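Local coordinates for protein spydx (Streptococcus pyogenes, PDB 2J43) that binds host lung glycogen through a tandem pair of family 41 carbohydrate-binding modules, the part held here of a cell-wall pullulanase that probably hydrolyses alpha-1,6-glucosidic linkages, at residues Y113-Y118 against Y158-L163; R107-G112 against H199-V204. All blocks are in the same frame, centred on the assembly; numbering follows the deposited sequence.

Contact 1: residues Y113-Y118 against Y158-L163; sequences YLRINY and YVDVPL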
# COMPACT_ATOMS: atom_id res chain seq x y z
N TYR A 113 7.26 9.96 8.05
CA TYR A 113 6.28 10.70 7.26
C TYR A 113 5.00 9.87 7.19
O TYR A 113 5.03 8.65 7.32
CB TYR A 113 6.81 10.95 5.84
CG TYR A 113 7.96 11.95 5.71
CD1 TYR A 113 7.74 13.20 5.14
CD2 TYR A 113 9.27 11.62 6.09
CE1 TYR A 113 8.79 14.12 4.97
CE2 TYR A 113 10.33 12.54 5.94
CZ TYR A 113 10.08 13.79 5.37
OH TYR A 113 11.09 14.72 5.19
N LEU A 114 3.85 10.53 7.05
CA LEU A 114 2.61 9.85 6.73
C LEU A 114 2.16 10.45 5.39
O LEU A 114 2.06 11.67 5.27
CB LEU A 114 1.54 10.08 7.80
CG LEU A 114 0.23 9.30 7.58
CD1 LEU A 114 0.45 7.80 7.68
CD2 LEU A 114 -0.97 9.71 8.48
N ARG A 115 1.93 9.63 4.37
CA ARG A 115 1.20 10.11 3.17
C ARG A 115 -0.30 10.02 3.37
O ARG A 115 -0.85 8.95 3.70
CB ARG A 115 1.56 9.27 1.94
CG ARG A 115 0.86 9.75 0.68
CD ARG A 115 1.43 9.23 -0.63
NE ARG A 115 2.80 9.65 -0.85
CZ ARG A 115 3.52 9.31 -1.92
NH1 ARG A 115 3.02 8.51 -2.85
NH2 ARG A 115 4.76 9.79 -2.06
N ILE A 116 -0.99 11.15 3.13
CA ILE A 116 -2.43 11.20 3.11
C ILE A 116 -2.87 11.24 1.67
O ILE A 116 -2.59 12.19 0.95
CB ILE A 116 -2.92 12.44 3.86
CG1 ILE A 116 -2.50 12.34 5.33
CG2 ILE A 116 -4.44 12.60 3.64
CD1 ILE A 116 -2.76 13.61 6.19
N ASN A 117 -3.55 10.19 1.23
CA ASN A 117 -4.09 10.09 -0.10
C ASN A 117 -5.58 10.45 -0.06
O ASN A 117 -6.31 9.98 0.85
CB ASN A 117 -3.99 8.63 -0.61
CG ASN A 117 -2.59 8.15 -0.75
OD1 ASN A 117 -1.95 8.43 -1.78
ND2 ASN A 117 -2.04 7.46 0.29
N TYR A 118 -6.04 11.27 -1.00
CA TYR A 118 -7.43 11.68 -1.02
C TYR A 118 -7.95 11.50 -2.41
O TYR A 118 -7.38 12.07 -3.31
CB TYR A 118 -7.61 13.19 -0.65
CG TYR A 118 -9.06 13.59 -0.77
CD1 TYR A 118 -9.99 13.15 0.18
CD2 TYR A 118 -9.53 14.39 -1.82
CE1 TYR A 118 -11.34 13.46 0.07
CE2 TYR A 118 -10.88 14.74 -1.92
CZ TYR A 118 -11.78 14.25 -0.98
OH TYR A 118 -13.12 14.59 -1.08
N TYR A 158 -2.35 13.43 -3.23
CA TYR A 158 -1.73 13.14 -1.96
C TYR A 158 -0.80 14.23 -1.46
O TYR A 158 -0.36 15.10 -2.22
CB TYR A 158 -0.96 11.80 -2.00
CG TYR A 158 0.28 11.80 -2.86
CD1 TYR A 158 1.48 12.26 -2.37
CD2 TYR A 158 0.23 11.38 -4.18
CE1 TYR A 158 2.62 12.27 -3.17
CE2 TYR A 158 1.40 11.38 -5.00
CZ TYR A 158 2.56 11.82 -4.48
OH TYR A 158 3.72 11.85 -5.22
N VAL A 159 -0.52 14.18 -0.17
CA VAL A 159 0.55 14.97 0.41
C VAL A 159 1.34 14.12 1.41
O VAL A 159 0.76 13.27 2.10
CB VAL A 159 -0.00 16.23 1.08
CG1 VAL A 159 -0.95 15.91 2.19
CG2 VAL A 159 1.21 17.16 1.49
N ASP A 160 2.64 14.36 1.46
CA ASP A 160 3.53 13.70 2.41
C ASP A 160 3.75 14.64 3.59
O ASP A 160 4.24 15.78 3.44
CB ASP A 160 4.88 13.35 1.75
CG ASP A 160 4.77 12.22 0.78
OD1 ASP A 160 4.01 11.28 1.09
OD2 ASP A 160 5.36 12.20 -0.31
N VAL A 161 3.38 14.17 4.76
CA VAL A 161 3.39 14.96 5.98
C VAL A 161 4.48 14.51 6.97
O VAL A 161 4.38 13.42 7.54
CB VAL A 161 2.05 14.88 6.69
CG1 VAL A 161 2.00 15.81 7.91
CG2 VAL A 161 0.90 15.18 5.71
N PRO A 162 5.45 15.36 7.26
CA PRO A 162 6.44 15.00 8.30
C PRO A 162 5.81 14.93 9.68
O PRO A 162 5.04 15.81 10.02
CB PRO A 162 7.47 16.14 8.26
CG PRO A 162 7.13 17.01 7.10
CD PRO A 162 5.69 16.70 6.70
N LEU A 163 6.15 13.90 10.44
CA LEU A 163 5.62 13.65 11.78
C LEU A 163 6.67 14.11 12.84
O LEU A 163 7.85 14.20 12.56
CB LEU A 163 5.33 12.15 11.97
CG LEU A 163 4.44 11.41 10.96
CD1 LEU A 163 4.37 9.93 11.25
CD2 LEU A 163 3.06 11.98 11.06
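Y113-Y118 and Y158-L163 lie on neighbouring antiparallel strands in the beta-sandwich of the second family 41 carbohydrate-binding module, and show how a strand pair can carry a mixed face of charged, aromatic and proline side chains and an apolar one. The hydrogen-bonded pairs are L114 with V161 and I116 with V159, each closed by two backbone bonds; I116 N to V159 O spans 2.9 Å. Side chains of these four residues turn to the interior, where I116 CD1 meets V161 CG2 at 4.0 Å and where I170, F172 and V130 of other strands pack against L114, I116 and V159. Y113, R115, N117, Y158, D160 and P162 occupy the other face. At one end Y113 brings CE1 within 4.0 Å of P162 CG, with K110 making a cation-pi contact to the same tyrosine. The centre belongs to R115, whose chain bends at chi3 (-62°), turning NE. Its guanidinium lies flat over one face of the Y158 ring, the planes 16° apart. CZ sits 3.7 Å from the ring centroid, displaced toward the rim, in a cation-pi interaction that accompanies the stack. D160 fixes the rotation of that group by a side-on, two-nitrogen salt bridge. NH2 of R115 reaches OD2 of D160 at 3.0 Å, and NE meets OD1 at 2.8 Å in a straight bond lying in the guanidinium plane.

Contact 2: residues R107-G112 against H199-V204; sequences RPLKEG and HTQVFV. Unlike the reference sequence in segment 107-112: E111 (reference Lys).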
# COMPACT_ATOMS: atom_id res chain seq x y z
N ARG A 107 2.86 0.64 -1.47
CA ARG A 107 4.30 0.76 -1.32
C ARG A 107 4.67 1.51 -0.03
O ARG A 107 4.30 2.68 0.10
CB ARG A 107 4.87 1.50 -2.49
CG ARG A 107 6.36 1.61 -2.42
CD ARG A 107 6.89 2.24 -3.63
NE ARG A 107 8.32 2.35 -3.54
CZ ARG A 107 9.08 2.68 -4.57
NH1 ARG A 107 8.55 2.93 -5.77
NH2 ARG A 107 10.38 2.76 -4.40
N PRO A 108 5.39 0.90 0.90
CA PRO A 108 5.77 1.60 2.14
C PRO A 108 6.70 2.77 1.81
O PRO A 108 7.56 2.67 0.95
CB PRO A 108 6.53 0.52 2.92
CG PRO A 108 6.04 -0.76 2.35
CD PRO A 108 5.81 -0.53 0.93
N LEU A 109 6.50 3.89 2.47
CA LEU A 109 7.33 5.04 2.21
C LEU A 109 8.33 5.26 3.36
O LEU A 109 8.38 4.48 4.30
CB LEU A 109 6.43 6.24 1.93
CG LEU A 109 5.38 5.97 0.84
CD1 LEU A 109 4.46 7.19 0.68
CD2 LEU A 109 5.97 5.55 -0.54
N LYS A 110 9.14 6.30 3.22
CA LYS A 110 10.15 6.70 4.19
C LYS A 110 9.60 6.83 5.62
O LYS A 110 8.48 7.31 5.85
CB LYS A 110 10.82 8.03 3.74
CG LYS A 110 9.86 9.14 3.21
CD LYS A 110 10.59 10.48 2.93
CE LYS A 110 10.03 11.28 1.72
NZ LYS A 110 8.66 11.88 1.89
N GLU A 111 10.39 6.40 6.60
CA GLU A 111 10.01 6.52 8.01
C GLU A 111 9.91 7.99 8.41
O GLU A 111 10.62 8.82 7.88
CB GLU A 111 11.02 5.79 8.91
CG GLU A 111 10.50 4.47 9.43
CD GLU A 111 11.53 3.68 10.23
OE1 GLU A 111 12.17 4.27 11.14
OE2 GLU A 111 11.67 2.47 9.95
N GLY A 112 8.99 8.28 9.32
CA GLY A 112 8.82 9.62 9.87
C GLY A 112 7.92 10.53 9.05
O GLY A 112 7.83 11.75 9.30
N HIS A 199 2.03 1.82 9.44
CA HIS A 199 1.46 2.44 8.26
C HIS A 199 2.07 3.78 7.94
O HIS A 199 2.14 4.67 8.78
CB HIS A 199 -0.03 2.61 8.45
CG HIS A 199 -0.79 1.33 8.32
ND1 HIS A 199 -1.00 0.71 7.11
CD2 HIS A 199 -1.34 0.54 9.26
CE1 HIS A 199 -1.69 -0.41 7.31
NE2 HIS A 199 -1.91 -0.53 8.61
N THR A 200 2.52 3.90 6.71
CA THR A 200 3.06 5.14 6.20
C THR A 200 2.25 5.70 5.05
O THR A 200 2.56 6.81 4.61
CB THR A 200 4.46 4.85 5.54
OG1 THR A 200 4.33 3.81 4.53
CG2 THR A 200 5.49 4.30 6.55
N GLN A 201 1.17 5.07 4.64
CA GLN A 201 0.03 5.73 4.00
C GLN A 201 -1.33 5.47 4.58
O GLN A 201 -1.59 4.40 5.14
CB GLN A 201 0.02 5.22 2.53
CG GLN A 201 1.37 5.37 1.79
CD GLN A 201 1.29 5.23 0.27
OE1 GLN A 201 2.16 4.55 -0.38
NE2 GLN A 201 0.32 5.88 -0.31
N VAL A 202 -2.19 6.48 4.46
CA VAL A 202 -3.60 6.38 4.70
C VAL A 202 -4.40 6.89 3.52
O VAL A 202 -3.88 7.56 2.60
CB VAL A 202 -4.02 7.07 6.02
CG1 VAL A 202 -3.30 6.43 7.22
CG2 VAL A 202 -3.79 8.55 5.96
N PHE A 203 -5.69 6.57 3.53
CA PHE A 203 -6.53 6.74 2.38
C PHE A 203 -7.86 7.26 2.84
O PHE A 203 -8.50 6.67 3.72
CB PHE A 203 -6.70 5.41 1.63
CG PHE A 203 -5.39 4.80 1.27
CD1 PHE A 203 -4.86 4.98 0.03
CD2 PHE A 203 -4.65 4.12 2.21
CE1 PHE A 203 -3.56 4.47 -0.26
CE2 PHE A 203 -3.40 3.60 1.92
CZ PHE A 203 -2.87 3.79 0.67
N VAL A 204 -8.25 8.41 2.30
CA VAL A 204 -9.59 8.99 2.51
C VAL A 204 -10.22 9.34 1.19
O VAL A 204 -9.55 9.45 0.16
CB VAL A 204 -9.57 10.25 3.46
CG1 VAL A 204 -9.32 9.82 4.92
CG2 VAL A 204 -8.59 11.24 3.00
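T200 meets L109 through one well-aligned hydrogen bond, from L109 N to T200 OG1 at 3.0 Å with an N-H...O angle of 173°, and the tight part of the contact centres on L109 with T200 and Q201. The hydroxyl stands between the backbone N and the carbonyl carbon of its own residue (chi1 55°), which directs it at the L109 amide; the methyl branch CG2 comes to 3.7 Å from L109 O. Next to it the leucine and Q201 side chains cross at about a right angle, with L109 CD1 3.8 Å from Q201 CG. The leucine also touches R115 on the adjoining strand. In fold terms, 107-112 is the linker that leaves the first carbohydrate-binding module and leads into the first strand of the second, while 199-204 runs into the edge strand 201-205 of that second module's sheet. The linker is thus laid against the start of an edge strand, at the surface. The side chain of R107, though not its backbone, turns from the strand to a salt bridge with D50, and P108, touching T200 only lightly, rests on W96, both partners belonging to the first module. The loose side is K110-G112, exposed and hardly touching 199-204: K110 directs its CB away from T200, and the last approach is K110 O to T200 CG2 at 4.3 Å.

The two contacts are a worked case of contacts that meet on adjacent strands of one sheet: their centres lie 7 Å apart, and both reach the same mixed sheet, in which 113-119 runs between 156-162, its antiparallel neighbour, and 201-205, its parallel one. Along the chain contact 1 is nested inside the loop closed by contact 2, in the order 107-112, 113-118, 158-163, 199-204, and the linker continues without a break into the first strand. Probable backbone hydrogen bonds from R115 N to T200 O and from V204 N to N117 O join them, and a backbone bond between G112 and L163 ties the linker to contact 1. The junction with the first module therefore adjoins the sheet of the second, consistent with a defined placement of the two glycogen-binding modules.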